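Local coordinates for hypothetical protein SO0527 (Shewanella oneidensis, PDB 2BBE) that is of unknown function but belongs to the antibiotic biosynthesis monooxygenase family, so it may act as an oxidoreductase, at residues A[12-23]-A[93-104]. Numbering follows the deposited sequence. Where two conformers were deposited one is given.
Sequences QQIVCVASFLSK and ELVESFHVETYH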
# COMPACT_ATOMS: atom_id res chain seq x y z
N GLN A 12 -12.28 12.28 1.77
CA GLN A 12 -13.00 11.36 0.88
C GLN A 12 -12.79 9.88 1.24
O GLN A 12 -13.75 9.14 1.45
CB GLN A 12 -12.65 11.60 -0.61
CG GLN A 12 -13.35 10.61 -1.55
CD GLN A 12 -12.85 10.65 -2.99
OE1 GLN A 12 -12.61 11.74 -3.52
NE2 GLN A 12 -12.72 9.46 -3.63
N GLN A 13 -11.53 9.45 1.25
CA GLN A 13 -11.22 8.03 1.45
C GLN A 13 -11.55 7.60 2.88
O GLN A 13 -11.51 8.42 3.81
CB GLN A 13 -9.76 7.73 1.09
CG GLN A 13 -9.49 7.94 -0.41
CD GLN A 13 -8.04 7.71 -0.76
OE1 GLN A 13 -7.38 6.85 -0.16
NE2 GLN A 13 -7.52 8.46 -1.73
N ILE A 14 -11.90 6.33 3.04
CA ILE A 14 -12.38 5.84 4.32
C ILE A 14 -11.48 4.72 4.78
O ILE A 14 -11.24 3.74 4.05
CB ILE A 14 -13.86 5.33 4.24
CG1 ILE A 14 -14.83 6.50 3.95
CG2 ILE A 14 -14.25 4.58 5.53
CD1 ILE A 14 -14.92 7.55 5.07
N VAL A 15 -10.96 4.88 5.99
CA VAL A 15 -10.14 3.85 6.63
C VAL A 15 -11.00 3.16 7.69
O VAL A 15 -11.79 3.81 8.36
CB VAL A 15 -8.84 4.47 7.23
CG1 VAL A 15 -8.13 3.48 8.23
CG2 VAL A 15 -7.86 4.86 6.08
N CYS A 16 -10.87 1.85 7.81
CA CYS A 16 -11.57 1.14 8.89
C CYS A 16 -10.65 0.16 9.57
O CYS A 16 -9.88 -0.57 8.91
CB CYS A 16 -12.82 0.40 8.36
SG CYS A 16 -13.73 -0.54 9.63
N VAL A 17 -10.70 0.16 10.90
CA VAL A 17 -10.02 -0.86 11.68
C VAL A 17 -11.09 -1.62 12.47
O VAL A 17 -11.85 -1.02 13.23
CB VAL A 17 -8.97 -0.26 12.64
CG1 VAL A 17 -8.32 -1.38 13.49
CG2 VAL A 17 -7.88 0.51 11.85
N ALA A 18 -11.15 -2.93 12.28
CA ALA A 18 -12.19 -3.76 12.91
C ALA A 18 -11.51 -4.93 13.61
O ALA A 18 -10.92 -5.80 12.94
CB ALA A 18 -13.21 -4.26 11.82
N SER A 19 -11.55 -4.94 14.94
CA SER A 19 -10.85 -5.95 15.73
C SER A 19 -11.87 -6.85 16.37
O SER A 19 -12.94 -6.38 16.81
CB SER A 19 -9.95 -5.33 16.81
OG SER A 19 -10.70 -4.53 17.73
N PHE A 20 -11.53 -8.13 16.44
CA PHE A 20 -12.41 -9.16 16.97
C PHE A 20 -11.66 -10.01 17.95
O PHE A 20 -10.59 -10.55 17.62
CB PHE A 20 -12.96 -10.03 15.83
CG PHE A 20 -13.68 -9.23 14.78
CD1 PHE A 20 -15.03 -8.92 14.94
CD2 PHE A 20 -12.98 -8.72 13.68
CE1 PHE A 20 -15.70 -8.14 13.99
CE2 PHE A 20 -13.63 -7.95 12.73
CZ PHE A 20 -14.99 -7.66 12.88
N LEU A 21 -12.20 -10.13 19.17
CA LEU A 21 -11.58 -10.98 20.19
C LEU A 21 -12.30 -12.32 20.23
O LEU A 21 -13.47 -12.38 20.64
CB LEU A 21 -11.68 -10.33 21.57
CG LEU A 21 -10.97 -11.06 22.72
CD1 LEU A 21 -9.42 -10.97 22.56
CD2 LEU A 21 -11.40 -10.47 24.05
N SER A 22 -11.62 -13.40 19.83
CA SER A 22 -12.29 -14.69 19.78
C SER A 22 -12.62 -15.20 21.20
O SER A 22 -11.97 -14.81 22.19
CB SER A 22 -11.48 -15.74 19.01
OG SER A 22 -10.48 -16.28 19.85
N LYS A 23 -13.64 -16.04 21.29
CA LYS A 23 -13.85 -16.86 22.49
C LYS A 23 -12.70 -17.87 22.63
O LYS A 23 -11.98 -18.15 21.65
CB LYS A 23 -15.19 -17.60 22.38
CG LYS A 23 -16.41 -16.66 22.28
CD LYS A 23 -17.71 -17.42 22.02
CE LYS A 23 -18.93 -16.47 22.17
NZ LYS A 23 -20.21 -17.16 22.60
N GLU A 93 -21.05 -16.86 17.32
CA GLU A 93 -20.55 -18.17 17.74
C GLU A 93 -19.07 -18.13 18.12
O GLU A 93 -18.62 -18.91 18.96
CB GLU A 93 -20.79 -19.21 16.63
CG GLU A 93 -22.26 -19.30 16.17
CD GLU A 93 -23.23 -19.64 17.30
OE1 GLU A 93 -22.88 -20.47 18.17
OE2 GLU A 93 -24.36 -19.08 17.30
N LEU A 94 -18.32 -17.22 17.50
CA LEU A 94 -16.86 -17.21 17.62
C LEU A 94 -16.26 -16.08 18.45
O LEU A 94 -15.11 -16.19 18.89
CB LEU A 94 -16.23 -17.13 16.21
CG LEU A 94 -16.64 -18.20 15.19
CD1 LEU A 94 -15.77 -18.13 13.95
CD2 LEU A 94 -16.53 -19.60 15.80
N VAL A 95 -16.98 -14.97 18.60
CA VAL A 95 -16.39 -13.74 19.13
C VAL A 95 -16.92 -13.37 20.51
O VAL A 95 -18.15 -13.39 20.72
CB VAL A 95 -16.59 -12.57 18.11
CG1 VAL A 95 -16.14 -11.23 18.69
CG2 VAL A 95 -15.81 -12.85 16.82
N GLU A 96 -16.02 -13.03 21.43
CA GLU A 96 -16.37 -12.55 22.77
C GLU A 96 -16.77 -11.07 22.73
O GLU A 96 -17.79 -10.66 23.34
CB GLU A 96 -15.17 -12.73 23.71
CG GLU A 96 -15.40 -12.18 25.11
CD GLU A 96 -14.26 -12.50 26.05
OE1 GLU A 96 -13.81 -13.66 26.07
OE2 GLU A 96 -13.80 -11.58 26.77
N SER A 97 -15.98 -10.27 22.02
CA SER A 97 -16.19 -8.83 21.93
C SER A 97 -15.45 -8.33 20.69
O SER A 97 -14.56 -9.02 20.17
CB SER A 97 -15.71 -8.09 23.18
OG SER A 97 -14.35 -8.42 23.47
N PHE A 98 -15.82 -7.13 20.24
CA PHE A 98 -15.23 -6.59 19.03
C PHE A 98 -15.29 -5.07 19.07
O PHE A 98 -15.92 -4.49 19.94
CB PHE A 98 -15.94 -7.15 17.77
CG PHE A 98 -17.36 -6.65 17.58
CD1 PHE A 98 -18.41 -7.14 18.35
CD2 PHE A 98 -17.63 -5.69 16.60
CE1 PHE A 98 -19.74 -6.68 18.17
CE2 PHE A 98 -18.95 -5.21 16.41
CZ PHE A 98 -20.01 -5.72 17.19
N HIS A 99 -14.61 -4.43 18.13
CA HIS A 99 -14.68 -2.98 18.00
C HIS A 99 -14.48 -2.61 16.55
O HIS A 99 -13.60 -3.14 15.88
CB HIS A 99 -13.61 -2.30 18.87
CG HIS A 99 -13.73 -0.80 18.90
ND1 HIS A 99 -14.55 -0.14 19.78
CD2 HIS A 99 -13.14 0.16 18.15
CE1 HIS A 99 -14.47 1.16 19.58
NE2 HIS A 99 -13.61 1.37 18.60
N VAL A 100 -15.31 -1.70 16.05
CA VAL A 100 -15.16 -1.23 14.68
C VAL A 100 -15.00 0.28 14.75
O VAL A 100 -15.76 0.95 15.46
CB VAL A 100 -16.40 -1.57 13.81
CG1 VAL A 100 -16.26 -0.93 12.40
CG2 VAL A 100 -16.62 -3.09 13.72
N GLU A 101 -14.00 0.82 14.06
CA GLU A 101 -13.81 2.27 14.03
C GLU A 101 -13.49 2.71 12.61
O GLU A 101 -12.64 2.10 11.97
CB GLU A 101 -12.65 2.70 14.95
CG GLU A 101 -12.63 4.23 15.21
CD GLU A 101 -12.58 4.57 16.70
OE1 GLU A 101 -12.41 3.65 17.54
OE2 GLU A 101 -12.69 5.77 17.05
N THR A 102 -14.15 3.77 12.13
CA THR A 102 -13.79 4.33 10.82
C THR A 102 -13.06 5.64 10.99
O THR A 102 -13.22 6.32 12.03
CB THR A 102 -15.02 4.53 9.89
OG1 THR A 102 -15.90 5.50 10.48
CG2 THR A 102 -15.76 3.19 9.67
N TYR A 103 -12.26 6.00 9.99
CA TYR A 103 -11.33 7.10 10.06
C TYR A 103 -11.21 7.80 8.70
O TYR A 103 -11.54 7.21 7.66
CB TYR A 103 -9.94 6.55 10.35
CG TYR A 103 -9.72 5.91 11.70
CD1 TYR A 103 -9.96 4.54 11.91
CD2 TYR A 103 -9.20 6.66 12.76
CE1 TYR A 103 -9.69 3.93 13.16
CE2 TYR A 103 -8.95 6.08 14.02
CZ TYR A 103 -9.19 4.72 14.20
OH TYR A 103 -8.92 4.14 15.43
N HIS A 104 -10.71 9.04 8.73
CA HIS A 104 -10.11 9.71 7.57
C HIS A 104 -8.60 9.76 7.78
O HIS A 104 -8.11 9.97 8.92
CB HIS A 104 -10.61 11.14 7.42
CG HIS A 104 -12.03 11.23 6.96
ND1 HIS A 104 -12.99 11.93 7.66
CD2 HIS A 104 -12.66 10.70 5.88
CE1 HIS A 104 -14.14 11.85 7.02
NE2 HIS A 104 -13.97 11.10 5.95
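Strands 14-22 and 97-104 pair antiparallel (154° between their directions) at one side of the four-stranded sheet of a fold consistent with the dimeric alpha/beta-barrel clan, V15, V17 and S19 each exchanging two backbone hydrogen bonds with Y103, E101 and H99, respectively. At L21 the pattern changes: its N donates to S97 O (2.8 Å), whereas its O accepts from E96 N (2.7 Å), so two residues face one, a classic beta bulge. Beyond it, K23 N reaches L94 O (2.8 Å), tying the strand to the end of helix 81-94.

On the face carrying C16, A18 and F20, which is turned to the helices, C16 SG lies 3.8 Å from V100 CG1. F20 CD1 approaches F98 CB at 3.5 Å; F98 CG stands between its own N and carbonyl carbon (chi1 70°), and the two side chains meet at a slant while the F98 ring leads away. The F20 ring packs edge-to-face with Y86.

On the other face, V17 CG2 touches Y103 CE1 (4.1 Å), and L21 CD2 sits 3.6 Å from S97 OG, with the extended E96 running alongside L21. H99 NE2 donates to E101 OE1 (2.8 Å, 163°); OE1 lies close to the imidazole plane, while the histidine meets it from the anti side, tilted well out of the carboxylate plane. E101 OE2 hydrogen-bonds S55 OG and forms a salt bridge to R61, both of the second subunit, and Y103 OH bonds T63 there.

The buried carboxylate is thus gripped from both its own strand and the neighbouring subunit, which ties this strand pair to the second subunit, with which Y103 and H104 continue the sheet.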